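Local atomic coordinates of RNA 2',3'-cyclic phosphodiesterase (Deinococcus radiodurans, PDB entry 5H7E), a protein that belongs to the LigT-like phosphoesterases of the 2H superfamily, built from two related lobes. Residues L59-L73 with V170-Q182. Numbering follows the deposited sequence.
With SO4 (sulfate ion), chain F.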
ATOM      1  N   LEU A  59     -11.538  -0.583  13.627  1.00 26.34           N
ATOM      2  CA  LEU A  59     -10.358  -0.692  12.777  1.00 25.93           C
ATOM      3  C   LEU A  59      -9.179   0.061  13.374  1.00 22.82           C
ATOM      4  O   LEU A  59      -8.015  -0.329  13.172  1.00 24.21           O
ATOM      5  CB  LEU A  59     -10.660  -0.138  11.377  1.00 24.89           C
ATOM      6  CG  LEU A  59     -11.666  -1.011  10.615  1.00 26.70           C
ATOM      7  CD1 LEU A  59     -12.037  -0.310   9.302  1.00 28.79           C
ATOM      8  CD2 LEU A  59     -11.081  -2.412  10.241  1.00 24.11           C
ATOM      9  N   LYS A  60      -9.447   1.177  14.053  1.00 28.87           N
ATOM     10  CA  LYS A  60      -8.383   1.932  14.705  1.00 24.35           C
ATOM     11  C   LYS A  60      -7.819   1.156  15.886  1.00 26.65           C
ATOM     12  O   LYS A  60      -6.609   1.138  16.099  1.00 27.10           O
ATOM     13  CB  LYS A  60      -8.903   3.305  15.161  1.00 28.12           C
ATOM     14  CG  LYS A  60      -9.023   4.280  13.995  1.00 30.60           C
ATOM     15  CD  LYS A  60      -9.785   5.556  14.345  1.00 35.54           C
ATOM     16  CE  LYS A  60      -9.066   6.386  15.384  1.00 55.03           C
ATOM     17  NZ  LYS A  60      -9.789   7.691  15.652  1.00 58.88           N
ATOM     18  N   ARG A  61      -8.687   0.529  16.669  1.00 28.04           N
ATOM     19  CA  ARG A  61      -8.223  -0.304  17.770  1.00 29.37           C
ATOM     20  C   ARG A  61      -7.378  -1.462  17.253  1.00 29.68           C
ATOM     21  O   ARG A  61      -6.398  -1.853  17.894  1.00 29.61           O
ATOM     22  CB  ARG A  61      -9.418  -0.824  18.560  1.00 32.27           C
ATOM     23  CG  ARG A  61     -10.116   0.224  19.350  1.00 37.66           C
ATOM     24  CD  ARG A  61     -11.195  -0.436  20.252  1.00 38.98           C
ATOM     25  NE  ARG A  61     -12.186   0.525  20.734  1.00 63.48           N
ATOM     26  CZ  ARG A  61     -13.435   0.642  20.277  1.00 66.66           C
ATOM     27  NH1 ARG A  61     -13.898  -0.147  19.309  1.00 68.50           N
ATOM     28  NH2 ARG A  61     -14.236   1.562  20.798  1.00 71.38           N
ATOM     29  N   LEU A  62      -7.800  -2.073  16.139  1.00 25.06           N
ATOM     30  CA  LEU A  62      -7.016  -3.163  15.549  1.00 24.99           C
ATOM     31  C   LEU A  62      -5.642  -2.678  15.104  1.00 25.85           C
ATOM     32  O   LEU A  62      -4.625  -3.330  15.385  1.00 24.45           O
ATOM     33  CB  LEU A  62      -7.795  -3.773  14.381  1.00 23.57           C
ATOM     34  CG  LEU A  62      -7.039  -4.874  13.608  1.00 25.44           C
ATOM     35  CD1 LEU A  62      -6.809  -6.117  14.520  1.00 26.02           C
ATOM     36  CD2 LEU A  62      -7.940  -5.192  12.434  1.00 27.98           C
ATOM     37  N   GLY A  63      -5.578  -1.514  14.464  1.00 24.55           N
ATOM     38  CA  GLY A  63      -4.285  -0.984  14.040  1.00 23.06           C
ATOM     39  C   GLY A  63      -3.365  -0.728  15.220  1.00 25.12           C
ATOM     40  O   GLY A  63      -2.190  -1.099  15.195  1.00 24.04           O
ATOM     41  N   THR A  64      -3.910  -0.186  16.316  1.00 24.58           N
ATOM     42  CA  THR A  64      -3.080   0.061  17.486  1.00 23.31           C
ATOM     43  C   THR A  64      -2.577  -1.247  18.090  1.00 25.32           C
ATOM     44  O   THR A  64      -1.397  -1.357  18.436  1.00 28.91           O
ATOM     45  CB  THR A  64      -3.908   0.860  18.508  1.00 28.77           C
ATOM     46  OG1 THR A  64      -4.184   2.150  17.955  1.00 29.78           O
ATOM     47  CG2 THR A  64      -3.149   1.038  19.801  1.00 30.09           C
ATOM     48  N   ARG A  65      -3.444  -2.250  18.207  1.00 25.47           N
ATOM     49  CA  ARG A  65      -3.039  -3.484  18.876  1.00 28.12           C
ATOM     50  C   ARG A  65      -1.968  -4.212  18.069  1.00 25.90           C
ATOM     51  O   ARG A  65      -1.031  -4.781  18.645  1.00 29.72           O
ATOM     52  CB  ARG A  65      -4.256  -4.387  19.071  1.00 31.78           C
ATOM     53  CG  ARG A  65      -4.008  -5.653  19.848  1.00 50.01           C
ATOM     54  CD  ARG A  65      -5.238  -6.565  19.795  1.00 62.46           C
ATOM     55  NE  ARG A  65      -5.019  -7.660  18.848  1.00 70.88           N
ATOM     56  CZ  ARG A  65      -5.856  -8.009  17.878  1.00 62.77           C
ATOM     57  NH1 ARG A  65      -7.002  -7.366  17.728  1.00 60.28           N
ATOM     58  NH2 ARG A  65      -5.548  -9.017  17.068  1.00 64.46           N
ATOM     59  N   LEU A  66      -2.097  -4.215  16.743  1.00 22.67           N
ATOM     60  CA  LEU A  66      -1.153  -5.001  15.923  1.00 22.63           C
ATOM     61  C   LEU A  66       0.215  -4.342  15.836  1.00 23.58           C
ATOM     62  O   LEU A  66       1.206  -5.021  15.542  1.00 26.62           O
ATOM     63  CB  LEU A  66      -1.702  -5.231  14.511  1.00 24.64           C
ATOM     64  CG  LEU A  66      -2.903  -6.193  14.519  1.00 29.09           C
ATOM     65  CD1 LEU A  66      -3.501  -6.497  13.132  1.00 31.36           C
ATOM     66  CD2 LEU A  66      -2.624  -7.505  15.275  1.00 35.74           C
ATOM     67  N   THR A  67       0.307  -3.033  16.044  1.00 23.62           N
ATOM     68  CA  THR A  67       1.572  -2.329  15.909  1.00 24.06           C
ATOM     69  C   THR A  67       2.248  -2.102  17.232  1.00 25.79           C
ATOM     70  O   THR A  67       3.398  -1.653  17.253  1.00 28.04           O
ATOM     71  CB  THR A  67       1.374  -0.946  15.234  1.00 24.90           C
ATOM     72  OG1 THR A  67       0.395  -0.200  15.993  1.00 24.88           O
ATOM     73  CG2 THR A  67       0.885  -1.101  13.791  1.00 23.51           C
ATOM     74  N   GLN A  68       1.587  -2.410  18.340  1.00 27.52           N
ATOM     75  CA  GLN A  68       2.124  -2.012  19.630  1.00 28.54           C
ATOM     76  C   GLN A  68       3.475  -2.669  19.925  1.00 32.94           C
ATOM     77  O   GLN A  68       4.335  -2.052  20.556  1.00 31.30           O
ATOM     78  CB  GLN A  68       1.104  -2.351  20.716  1.00 35.31           C
ATOM     79  CG  GLN A  68       1.428  -1.747  22.053  1.00 48.40           C
ATOM     80  CD  GLN A  68       1.385  -0.205  22.077  1.00 54.16           C
ATOM     81  OE1 GLN A  68       0.888   0.456  21.151  1.00 51.58           O
ATOM     82  NE2 GLN A  68       1.912   0.367  23.161  1.00 53.74           N
ATOM     83  N   ASP A  69       3.686  -3.916  19.480  1.00 27.58           N
ATOM     84  CA  ASP A  69       4.861  -4.686  19.885  1.00 24.37           C
ATOM     85  C   ASP A  69       5.868  -4.910  18.758  1.00 24.86           C
ATOM     86  O   ASP A  69       6.886  -5.576  18.979  1.00 28.41           O
ATOM     87  CB  ASP A  69       4.414  -6.037  20.457  1.00 28.55           C
ATOM     88  CG  ASP A  69       3.744  -5.916  21.808  1.00 40.48           C
ATOM     89  OD1 ASP A  69       3.851  -4.870  22.477  1.00 43.78           O
ATOM     90  OD2 ASP A  69       3.155  -6.903  22.228  1.00 47.73           O
ATOM     91  N   LEU A  70       5.653  -4.301  17.585  1.00 21.52           N
ATOM     92  CA  LEU A  70       6.622  -4.340  16.501  1.00 21.72           C
ATOM     93  C   LEU A  70       7.522  -3.116  16.573  1.00 25.58           C
ATOM     94  O   LEU A  70       7.041  -2.009  16.839  1.00 25.06           O
ATOM     95  CB  LEU A  70       5.902  -4.327  15.142  1.00 22.44           C
ATOM     96  CG  LEU A  70       5.222  -5.620  14.735  1.00 22.52           C
ATOM     97  CD1 LEU A  70       4.319  -5.422  13.509  1.00 24.93           C
ATOM     98  CD2 LEU A  70       6.294  -6.679  14.405  1.00 25.12           C
ATOM     99  N   PRO A  71       8.801  -3.245  16.283  1.00 24.55           N
ATOM    100  CA  PRO A  71       9.654  -2.063  16.082  1.00 24.34           C
ATOM    101  C   PRO A  71       9.367  -1.425  14.739  1.00 19.24           C
ATOM    102  O   PRO A  71       8.675  -2.004  13.893  1.00 19.99           O
ATOM    103  CB  PRO A  71      11.078  -2.653  16.124  1.00 25.87           C
ATOM    104  CG  PRO A  71      10.875  -3.967  15.412  1.00 29.23           C
ATOM    105  CD  PRO A  71       9.477  -4.481  15.835  1.00 25.05           C
ATOM    106  N   PRO A  72       9.836  -0.197  14.518  1.00 21.60           N
ATOM    107  CA  PRO A  72       9.728   0.409  13.192  1.00 19.54           C
ATOM    108  C   PRO A  72      10.302  -0.555  12.169  1.00 19.47           C
ATOM    109  O   PRO A  72      11.338  -1.168  12.424  1.00 23.29           O
ATOM    110  CB  PRO A  72      10.601   1.658  13.328  1.00 23.92           C
ATOM    111  CG  PRO A  72      10.365   2.043  14.756  1.00 27.02           C
ATOM    112  CD  PRO A  72      10.413   0.739  15.498  1.00 27.40           C
ATOM    113  N   LEU A  73       9.599  -0.705  11.037  1.00 20.42           N
ATOM    114  CA  LEU A  73       9.973  -1.727  10.069  1.00 17.75           C
ATOM    115  C   LEU A  73      11.005  -1.155   9.117  1.00 20.62           C
ATOM    116  O   LEU A  73      10.909  -0.003   8.721  1.00 22.56           O
ATOM    117  CB  LEU A  73       8.761  -2.202   9.265  1.00 18.31           C
ATOM    118  CG  LEU A  73       7.627  -2.791  10.127  1.00 21.31           C
ATOM    119  CD1 LEU A  73       6.530  -3.206   9.178  1.00 23.38           C
ATOM    120  CD2 LEU A  73       8.137  -3.972  10.941  1.00 22.12           C
ATOM    121  N   VAL A 170      -5.517  10.722   5.428  1.00 30.56           N
ATOM    122  CA  VAL A 170      -5.125   9.954   6.611  1.00 26.02           C
ATOM    123  C   VAL A 170      -6.271   9.963   7.612  1.00 26.99           C
ATOM    124  O   VAL A 170      -6.753  11.025   8.035  1.00 32.01           O
ATOM    125  CB  VAL A 170      -3.870  10.533   7.273  1.00 36.10           C
ATOM    126  CG1 VAL A 170      -3.664   9.849   8.657  1.00 31.63           C
ATOM    127  CG2 VAL A 170      -2.692  10.429   6.435  1.00 36.67           C
ATOM    128  N   GLN A 171      -6.714   8.770   8.015  1.00 26.43           N
ATOM    129  CA  GLN A 171      -7.717   8.625   9.064  1.00 25.40           C
ATOM    130  C   GLN A 171      -7.086   8.469  10.431  1.00 33.71           C
ATOM    131  O   GLN A 171      -7.555   9.053  11.410  1.00 33.94           O
ATOM    132  CB  GLN A 171      -8.596   7.412   8.813  1.00 29.20           C
ATOM    133  CG  GLN A 171      -9.299   7.454   7.513  1.00 34.39           C
ATOM    134  CD  GLN A 171     -10.172   8.668   7.419  1.00 48.78           C
ATOM    135  OE1 GLN A 171     -11.240   8.696   8.008  1.00 44.97           O
ATOM    136  NE2 GLN A 171      -9.717   9.686   6.705  1.00 44.96           N
ATOM    137  N   SER A 172      -6.035   7.666  10.517  1.00 30.48           N
ATOM    138  CA  SER A 172      -5.355   7.438  11.775  1.00 28.78           C
ATOM    139  C   SER A 172      -3.991   6.858  11.458  1.00 28.51           C
ATOM    140  O   SER A 172      -3.796   6.259  10.404  1.00 26.20           O
ATOM    141  CB  SER A 172      -6.135   6.486  12.683  1.00 34.59           C
ATOM    142  OG  SER A 172      -5.640   6.653  13.993  1.00 42.25           O
ATOM    143  N   THR A 173      -3.034   7.083  12.347  1.00 27.51           N
ATOM    144  CA  THR A 173      -1.743   6.429  12.231  1.00 24.21           C
ATOM    145  C   THR A 173      -1.492   5.621  13.494  1.00 24.05           C
ATOM    146  O   THR A 173      -1.979   5.974  14.576  1.00 29.70           O
ATOM    147  CB  THR A 173      -0.593   7.409  12.005  1.00 40.68           C
ATOM    148  OG1 THR A 173      -0.547   8.353  13.082  1.00 51.31           O
ATOM    149  CG2 THR A 173      -0.768   8.147  10.694  1.00 35.31           C
ATOM    150  N   PHE A 174      -0.781   4.511  13.340  1.00 22.94           N
ATOM    151  CA  PHE A 174      -0.541   3.584  14.454  1.00 24.95           C
ATOM    152  C   PHE A 174       0.956   3.362  14.556  1.00 24.02           C
ATOM    153  O   PHE A 174       1.552   2.762  13.663  1.00 23.48           O
ATOM    154  CB  PHE A 174      -1.269   2.258  14.247  1.00 24.28           C
ATOM    155  CG  PHE A 174      -2.657   2.422  13.706  1.00 22.46           C
ATOM    156  CD1 PHE A 174      -3.674   2.868  14.538  1.00 23.85           C
ATOM    157  CD2 PHE A 174      -2.942   2.105  12.377  1.00 23.04           C
ATOM    158  CE1 PHE A 174      -4.970   3.077  14.003  1.00 27.84           C
ATOM    159  CE2 PHE A 174      -4.211   2.310  11.840  1.00 23.55           C
ATOM    160  CZ  PHE A 174      -5.227   2.782  12.671  1.00 26.61           C
ATOM    161  N   ARG A 175       1.573   3.884  15.618  1.00 23.91           N
ATOM    162  CA  ARG A 175       3.027   3.829  15.721  1.00 23.11           C
ATOM    163  C   ARG A 175       3.496   2.422  16.081  1.00 20.94           C
ATOM    164  O   ARG A 175       2.898   1.757  16.934  1.00 24.64           O
ATOM    165  CB  ARG A 175       3.484   4.795  16.811  1.00 27.10           C
ATOM    166  CG  ARG A 175       4.947   5.094  16.823  1.00 40.56           C
ATOM    167  CD  ARG A 175       5.278   6.322  17.716  1.00 56.45           C
ATOM    168  NE  ARG A 175       6.573   6.880  17.331  1.00 66.11           N
ATOM    169  CZ  ARG A 175       6.762   7.640  16.253  1.00 69.35           C
ATOM    170  NH1 ARG A 175       7.974   8.083  15.948  1.00 71.95           N
ATOM    171  NH2 ARG A 175       5.736   7.958  15.476  1.00 73.48           N
ATOM    172  N   PHE A 176       4.605   2.006  15.476  1.00 20.79           N
ATOM    173  CA  PHE A 176       5.296   0.788  15.908  1.00 20.94           C
ATOM    174  C   PHE A 176       6.047   1.112  17.191  1.00 24.21           C
ATOM    175  O   PHE A 176       7.042   1.861  17.175  1.00 27.94           O
ATOM    176  CB  PHE A 176       6.259   0.321  14.806  1.00 18.70           C
ATOM    177  CG  PHE A 176       5.603  -0.091  13.531  1.00 18.84           C
ATOM    178  CD1 PHE A 176       4.716  -1.172  13.505  1.00 20.67           C
ATOM    179  CD2 PHE A 176       5.936   0.558  12.321  1.00 18.86           C
ATOM    180  CE1 PHE A 176       4.136  -1.573  12.333  1.00 18.07           C
ATOM    181  CE2 PHE A 176       5.345   0.174  11.107  1.00 18.97           C
ATOM    182  CZ  PHE A 176       4.441  -0.887  11.090  1.00 17.48           C
ATOM    183  N   ARG A 177       5.585   0.559  18.311  1.00 24.32           N
ATOM    184  CA  ARG A 177       6.085   0.955  19.614  1.00 24.52           C
ATOM    185  C   ARG A 177       6.941  -0.118  20.256  1.00 27.29           C
ATOM    186  O   ARG A 177       7.319   0.004  21.425  1.00 32.19           O
ATOM    187  CB  ARG A 177       4.926   1.341  20.536  1.00 32.75           C
ATOM    188  CG  ARG A 177       4.200   2.572  19.986  1.00 31.77           C
ATOM    189  CD  ARG A 177       3.124   3.067  20.943  1.00 41.54           C
ATOM    190  NE  ARG A 177       2.357   4.175  20.377  1.00 50.43           N
ATOM    191  CZ  ARG A 177       2.684   5.466  20.474  1.00 59.21           C
ATOM    192  NH1 ARG A 177       3.789   5.837  21.118  1.00 56.08           N
ATOM    193  NH2 ARG A 177       1.910   6.389  19.900  1.00 52.71           N
ATOM    194  N   GLY A 178       7.287  -1.164  19.515  1.00 26.22           N
ATOM    195  CA  GLY A 178       7.975  -2.304  20.115  1.00 30.44           C
ATOM    196  C   GLY A 178       9.455  -2.247  19.835  1.00 39.92           C
ATOM    197  O   GLY A 178       9.995  -1.223  19.400  1.00 34.62           O
ATOM    198  N   SER A 179      10.116  -3.392  20.052  1.00 44.98           N
ATOM    199  CA  SER A 179      11.513  -3.562  19.678  1.00 54.05           C
ATOM    200  C   SER A 179      11.743  -4.984  19.169  1.00 60.08           C
ATOM    201  O   SER A 179      10.961  -5.904  19.443  1.00 55.82           O
ATOM    202  CB  SER A 179      12.451  -3.275  20.845  1.00 60.99           C
ATOM    203  OG  SER A 179      12.378  -4.326  21.781  1.00 69.92           O
ATOM    204  N   ALA A 180      12.836  -5.154  18.422  1.00 50.09           N
ATOM    205  CA  ALA A 180      13.259  -6.474  17.959  1.00 50.14           C
ATOM    206  C   ALA A 180      14.341  -7.088  18.833  1.00 54.56           C
ATOM    207  O   ALA A 180      14.769  -8.215  18.563  1.00 43.45           O
ATOM    208  CB  ALA A 180      13.757  -6.395  16.520  1.00 37.68           C
ATOM    209  N   SER A 181      14.791  -6.374  19.869  1.00 52.78           N
ATOM    210  CA  SER A 181      15.743  -6.887  20.847  1.00 56.44           C
ATOM    211  C   SER A 181      15.149  -7.010  22.244  1.00 58.28           C
ATOM    212  O   SER A 181      15.820  -7.533  23.146  1.00 61.96           O
ATOM    213  CB  SER A 181      16.990  -5.988  20.906  1.00 60.87           C
ATOM    214  OG  SER A 181      17.426  -5.617  19.606  1.00 76.34           O
ATOM    215  N   GLN A 182      13.913  -6.561  22.454  1.00 60.24           N
ATOM    216  CA  GLN A 182      13.288  -6.700  23.775  1.00 67.68           C
ATOM    217  C   GLN A 182      11.775  -6.659  23.663  1.00 61.36           C
ATOM    218  O   GLN A 182      11.224  -5.719  23.101  1.00 74.85           O
ATOM    219  CB  GLN A 182      13.781  -5.607  24.720  1.00 68.90           C
TER
HETATM  220  S   SO4 F 305      -1.011   4.356  18.422  1.00 45.51           S
HETATM  221  O1  SO4 F 305      -2.263   5.098  18.662  1.00 46.14           O
HETATM  222  O2  SO4 F 305      -1.427   3.178  17.678  1.00 51.52           O
HETATM  223  O3  SO4 F 305      -0.404   3.920  19.687  1.00 53.09           O
HETATM  224  O4  SO4 F 305      -0.037   5.222  17.734  1.00 35.98           O
HETATM  225  O   HOH W   1       8.824  -7.258  18.014  1.00 22.68           O
HETATM  226  O   HOH W   2       8.262  -5.746  21.369  1.00 37.83           O
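F174 lays one face of its ring against G63 in a CH-pi contact, G63 CA standing 3.7 Å from the ring centroid and 9° off the ring normal. With no side chain at G63, the helix backbone itself can rest on the ring; sulfate O2 sits at its edge. The ring of F176 takes L73 over one face in another CH-pi contact, CG being 4.1 Å from the centroid, while L70 runs alongside and the T67 side chain crosses that of F176 at about a right angle, its CG2 3.6 Å from F176 CE1.

The guanidinium of R177 has R175 CB over one face and the sulfate at its edge, where NE donates a hydrogen bond to O3 at 2.9 Å and NH2 one to O4 at 3.1 Å. The backbone N of R175 points almost straight at O4, so main chain and side chain together grip the anion. The extended R177 chain passes the amide of Q68, OE1 of which lies 3.4 Å from R177 CD.

T67 turns OG1 between its backbone N and carbonyl carbon (chi1 55°), which lets the hydroxyl donate to G63 O. Beyond the strand, R177 N donates a hydrogen bond to T67 O and G178 N one to L70 O at 2.8 Å.

Residues 59-67 of helix 56-67 run nearly parallel (19°) to residues 170-175 of strand 167-175, which pairs antiparallel with strand 148-160. This is helix-on-sheet packing, with the C-terminal tail held against the loop leading to strand 73-83; F174 also touches Y10 of strand 6-13, and F176 reaches L104 of helix 101-114.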